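Local coordinates for antifreeze protein (PDB 3UYU) that binds the surface of ice crystals and inhibits their growth, conferring freeze tolerance on an Arctic yeast with low thermal hysteresis activity, at the interface of chains A and B. Sequence-based numbering; all coordinates share one arbitrary frame. Chains: chain A/B, Antifreeze protein.

Contact 1: the interface of chains A and B. Residues chain A 38-40, 42-43, 70-71; chain B 230-232.
A C-terminal tail, B:Val230 to B:Gln232, docks by parallel beta pairing on loop A:Pro38 to A:Ala40 of the partner in this homodimer of right-handed beta-helix ice-binding proteins, so that each subunit's tail helps to hold the other. The bridge pairs A:Ala39 with B:Val231. B:Val231 N gives its hydrogen to A:Pro38 O at 2.9 Å, nearly straight at 169° but from above the carbonyl plane, and A:Ala40 N returns a more bent bond to B:Val231 O at 3.0 Å. B:Val230 splits its branches: CG1 meets A:Ala40 CB and the beta-carbon of A:Asp71, while CG2 turns to A:Ala70 and comes within 3.4 Å of its carbonyl O. B:Val231 runs beside the A:Pro38 ring in the same direction, its CG2 3.9 Å from the ring atom CG of A:Pro38. Past it, A:Tyr43 sets its ring with CG anti to the carbonyl carbon (chi1 -71°), bringing CE2 up to B:Val231 O and the phenol OH to 3.0 Å from the backbone carbonyl O of B:Gln232, a plausible hydrogen bond with the phenol as donor. A phenylalanine in its place would probably leave that carbonyl without its phenol mate and set the tail end freer to move. The side chain of B:Gln232 bends at chi2 (-91°), which lays its amide against A:Ala40 CB, with CD at 3.8 Å. Its NE2 then reaches a water at 2.7 Å, and the same water meets the carboxylate OD2 of A:Asp71, joining the amide to the carboxylate through solvent.

Contact 2: the interface of chains A and B. Residues chain A 13, 79, 225, 228; chain B 77-78, 81.
B:Asn78 carries its amide with CG anti to the carbonyl carbon (chi1 -77°), and A:Tyr79 holds its ring anti to the backbone N (chi1 -180°); together these torsions bring the amide over one face of the ring at its hydroxyl end. Both residues belong to the long helix 76-96 of their own subunits, so the contact joins the N-terminal turns of the two helices. The side chains cross obliquely, with ring and amide planes 21° apart. B:Asn78 CB packs on the ring at A:Tyr79 CE1, 3.8 Å away, and ND2 offers a hydrogen to the phenol OH at 3.4 Å, a weak bond, long and bent. Within chain A the same oxygen accepts a shorter bond from A:Asn13 ND2, at 3.2 Å and tilted only slightly from the amide plane. A:Asn13, from the 3-10 helix 9-13, helps to hold the phenol where B:Asn78 meets it, and also borders B:Asn78 itself. The two asparagine side chains run antiparallel past one another, and a water extends the link: ND2 of A:Asn13 lies 3.0 Å from it, and the backbone O of B:Asn78 lies 2.8 Å from it. That carbonyl, in the first turn of its helix, is therefore tied to the other subunit through solvent. The OD1 branch of B:Asn78 turns instead towards A:Pro228, whose side chain crosses those of B:Asn78 and B:Pro77 roughly at right angles. A:Pro228 CG also touches B:Ala81 CB (its methyl) at 4.0 Å, one turn along the helix, although this proline is poorly ordered and its packing is approximate. A:Val225 flanks the amide more loosely. By pairing polar, water-linked groups with thin apolar packing, the site probably helps to fasten the helix start of one subunit to the helix and C-terminal segment of the other, supporting a dimer that the thermal hysteresis activity does not require.

Contact 1: the interface of chains A and B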
loop_
_atom_site.group_PDB
_atom_site.type_symbol
_atom_site.label_atom_id
_atom_site.label_comp_id
_atom_site.label_asym_id
_atom_site.label_seq_id
_atom_site.Cartn_x
_atom_site.Cartn_y
_atom_site.Cartn_z
ATOM N N PRO A 38 12.407 8.485 -3.845
ATOM C CA PRO A 38 12.998 7.992 -5.099
ATOM C C PRO A 38 14.529 7.999 -5.206
ATOM O O PRO A 38 15.120 7.614 -6.246
ATOM C CB PRO A 38 12.396 8.975 -6.126
ATOM C CG PRO A 38 12.307 10.222 -5.399
ATOM C CD PRO A 38 11.706 9.756 -4.050
ATOM N N ALA A 39 15.170 8.433 -4.115
ATOM C CA ALA A 39 16.663 8.413 -4.132
ATOM C C ALA A 39 17.314 7.080 -4.390
ATOM O O ALA A 39 16.860 5.986 -3.939
ATOM C CB ALA A 39 17.234 8.996 -2.794
ATOM N N ALA A 40 18.455 7.103 -5.091
ATOM C CA ALA A 40 19.263 5.908 -5.273
ATOM C C ALA A 40 20.138 5.573 -3.990
ATOM O O ALA A 40 20.262 6.435 -3.101
ATOM C CB ALA A 40 20.266 6.151 -6.454
ATOM N N THR A 42 23.092 5.587 -3.447
ATOM C CA THR A 42 24.182 6.511 -3.182
ATOM C C THR A 42 23.832 7.601 -2.147
ATOM O O THR A 42 24.704 8.239 -1.561
ATOM C CB THR A 42 24.654 7.130 -4.565
ATOM O OG1 THR A 42 25.645 8.132 -4.321
ATOM C CG2 THR A 42 23.582 7.818 -5.212
ATOM N N TYR A 43 22.547 7.785 -1.845
ATOM C CA TYR A 43 22.150 8.756 -0.859
ATOM C C TYR A 43 21.937 8.136 0.547
ATOM O O TYR A 43 21.475 8.877 1.427
ATOM C CB TYR A 43 20.831 9.402 -1.300
ATOM C CG TYR A 43 20.999 10.327 -2.478
ATOM C CD1 TYR A 43 21.510 11.591 -2.294
ATOM C CD2 TYR A 43 20.709 9.891 -3.770
ATOM C CE1 TYR A 43 21.662 12.472 -3.372
ATOM C CE2 TYR A 43 20.874 10.762 -4.869
ATOM C CZ TYR A 43 21.328 12.037 -4.647
ATOM O OH TYR A 43 21.471 12.904 -5.707
ATOM N N ALA A 70 15.835 2.941 -4.211
ATOM C CA ALA A 70 14.923 2.998 -5.412
ATOM C C ALA A 70 15.607 2.358 -6.668
ATOM O O ALA A 70 14.879 2.027 -7.612
ATOM C CB ALA A 70 14.455 4.405 -5.693
ATOM N N ASP A 71 16.946 2.253 -6.699
ATOM C CA ASP A 71 17.648 1.641 -7.863
ATOM C C ASP A 71 17.927 0.153 -7.737
ATOM O O ASP A 71 18.557 -0.478 -8.625
ATOM C CB ASP A 71 18.954 2.408 -8.190
ATOM C CG ASP A 71 19.930 2.493 -6.995
ATOM O OD1 ASP A 71 19.488 2.647 -5.813
ATOM O OD2 ASP A 71 21.164 2.504 -7.222
ATOM N N VAL B 230 14.025 7.243 -10.587
ATOM C CA VAL B 230 15.154 7.235 -9.625
ATOM C C VAL B 230 15.896 8.580 -9.668
ATOM O O VAL B 230 16.131 9.127 -10.749
ATOM C CB VAL B 230 16.098 6.000 -9.855
ATOM C CG1 VAL B 230 17.402 6.013 -8.964
ATOM C CG2 VAL B 230 15.351 4.719 -9.634
ATOM N N VAL B 231 16.178 9.145 -8.504
ATOM C CA VAL B 231 17.016 10.346 -8.364
ATOM C C VAL B 231 18.465 9.899 -8.127
ATOM O O VAL B 231 18.788 9.256 -7.094
ATOM C CB VAL B 231 16.458 11.316 -7.268
ATOM C CG1 VAL B 231 17.453 12.504 -7.005
ATOM C CG2 VAL B 231 15.052 11.830 -7.643
ATOM N N GLN B 232 19.349 10.226 -9.085
ATOM C CA GLN B 232 20.763 9.893 -8.982
ATOM C C GLN B 232 21.473 11.236 -8.779
ATOM O O GLN B 232 22.448 11.325 -8.004
ATOM C CB GLN B 232 21.290 9.179 -10.266
ATOM C CG GLN B 232 20.681 7.803 -10.640
ATOM C CD GLN B 232 21.428 6.588 -10.062
ATOM O OE1 GLN B 232 22.422 6.732 -9.302
ATOM N NE2 GLN B 232 20.942 5.378 -10.400
HETATM O O HOH W 1 22.016 3.041 -9.715
#

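Contact 2: the interface of chains A and B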
loop_
_atom_site.group_PDB
_atom_site.type_symbol
_atom_site.label_atom_id
_atom_site.label_comp_id
_atom_site.label_asym_id
_atom_site.label_seq_id
_atom_site.Cartn_x
_atom_site.Cartn_y
_atom_site.Cartn_z
ATOM N N ASN A 13 6.439 -1.165 7.879
ATOM C CA ASN A 13 7.484 -2.183 7.752
ATOM C C ASN A 13 8.866 -1.571 7.818
ATOM O O ASN A 13 9.869 -2.266 7.505
ATOM C CB ASN A 13 7.346 -2.928 6.401
ATOM C CG ASN A 13 5.964 -3.615 6.251
ATOM O OD1 ASN A 13 5.155 -3.716 7.220
ATOM N ND2 ASN A 13 5.670 -4.064 5.042
ATOM N N TYR A 79 7.920 -1.835 -4.098
ATOM C CA TYR A 79 7.703 -1.963 -2.644
ATOM C C TYR A 79 7.963 -0.614 -1.947
ATOM O O TYR A 79 7.130 -0.137 -1.158
ATOM C CB TYR A 79 8.658 -3.014 -2.141
ATOM C CG TYR A 79 8.587 -3.302 -0.640
ATOM C CD1 TYR A 79 7.402 -3.776 -0.036
ATOM C CD2 TYR A 79 9.732 -3.118 0.131
ATOM C CE1 TYR A 79 7.371 -4.061 1.338
ATOM C CE2 TYR A 79 9.713 -3.453 1.505
ATOM C CZ TYR A 79 8.534 -3.895 2.082
ATOM O OH TYR A 79 8.434 -4.203 3.448
ATOM N N VAL A 225 7.803 -6.971 12.745
ATOM C CA VAL A 225 6.911 -7.093 11.594
ATOM C C VAL A 225 6.690 -8.594 11.432
ATOM O O VAL A 225 7.647 -9.338 11.086
ATOM C CB VAL A 225 7.583 -6.516 10.314
ATOM C CG1 VAL A 225 6.657 -6.657 9.125
ATOM C CG2 VAL A 225 7.916 -5.027 10.465
ATOM N N PRO A 228 4.166 -12.825 6.920
ATOM C CA PRO A 228 2.927 -13.386 6.327
ATOM C C PRO A 228 3.053 -14.940 6.344
ATOM O O PRO A 228 4.138 -15.464 6.027
ATOM C CB PRO A 228 2.909 -12.791 4.907
ATOM C CG PRO A 228 3.915 -11.598 4.955
ATOM C CD PRO A 228 4.943 -11.998 5.971
ATOM N N PRO B 77 7.378 -11.477 0.223
ATOM C CA PRO B 77 6.220 -11.741 1.110
ATOM C C PRO B 77 5.492 -10.459 1.560
ATOM O O PRO B 77 4.231 -10.395 1.470
ATOM C CB PRO B 77 6.890 -12.461 2.305
ATOM C CG PRO B 77 7.944 -13.296 1.558
ATOM C CD PRO B 77 8.572 -12.299 0.624
ATOM N N ASN B 78 6.218 -9.430 1.977
ATOM C CA ASN B 78 5.569 -8.208 2.468
ATOM C C ASN B 78 4.966 -7.407 1.285
ATOM O O ASN B 78 3.960 -6.753 1.483
ATOM C CB ASN B 78 6.593 -7.273 3.162
ATOM C CG ASN B 78 6.963 -7.731 4.522
ATOM O OD1 ASN B 78 6.256 -8.513 5.129
ATOM N ND2 ASN B 78 8.074 -7.197 5.029
ATOM N N ALA B 81 1.788 -9.192 0.615
ATOM C CA ALA B 81 0.772 -9.004 1.661
ATOM C C ALA B 81 0.099 -7.618 1.486
ATOM O O ALA B 81 -1.121 -7.456 1.636
ATOM C CB ALA B 81 1.493 -9.102 3.067
HETATM O O HOH W 2 3.336 -5.527 3.958
#

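The C-alpha centres of contact 1 and contact 2 are about 22 Å apart, and the two-fold axis gives each a twin with the chains exchanged. They have no residue in common but share the C-terminal segment. It supplies A:Val225 and A:Pro228 to contact 2 and, from the other copy, B:Val230 to B:Gln232 to contact 1. Each tail thus passes its partner's helix 76-96 before pairing with its loop at 38-40. This reciprocal exchange of tails, combined with the meeting of helices, probably fixes the relative orientation of the two subunits.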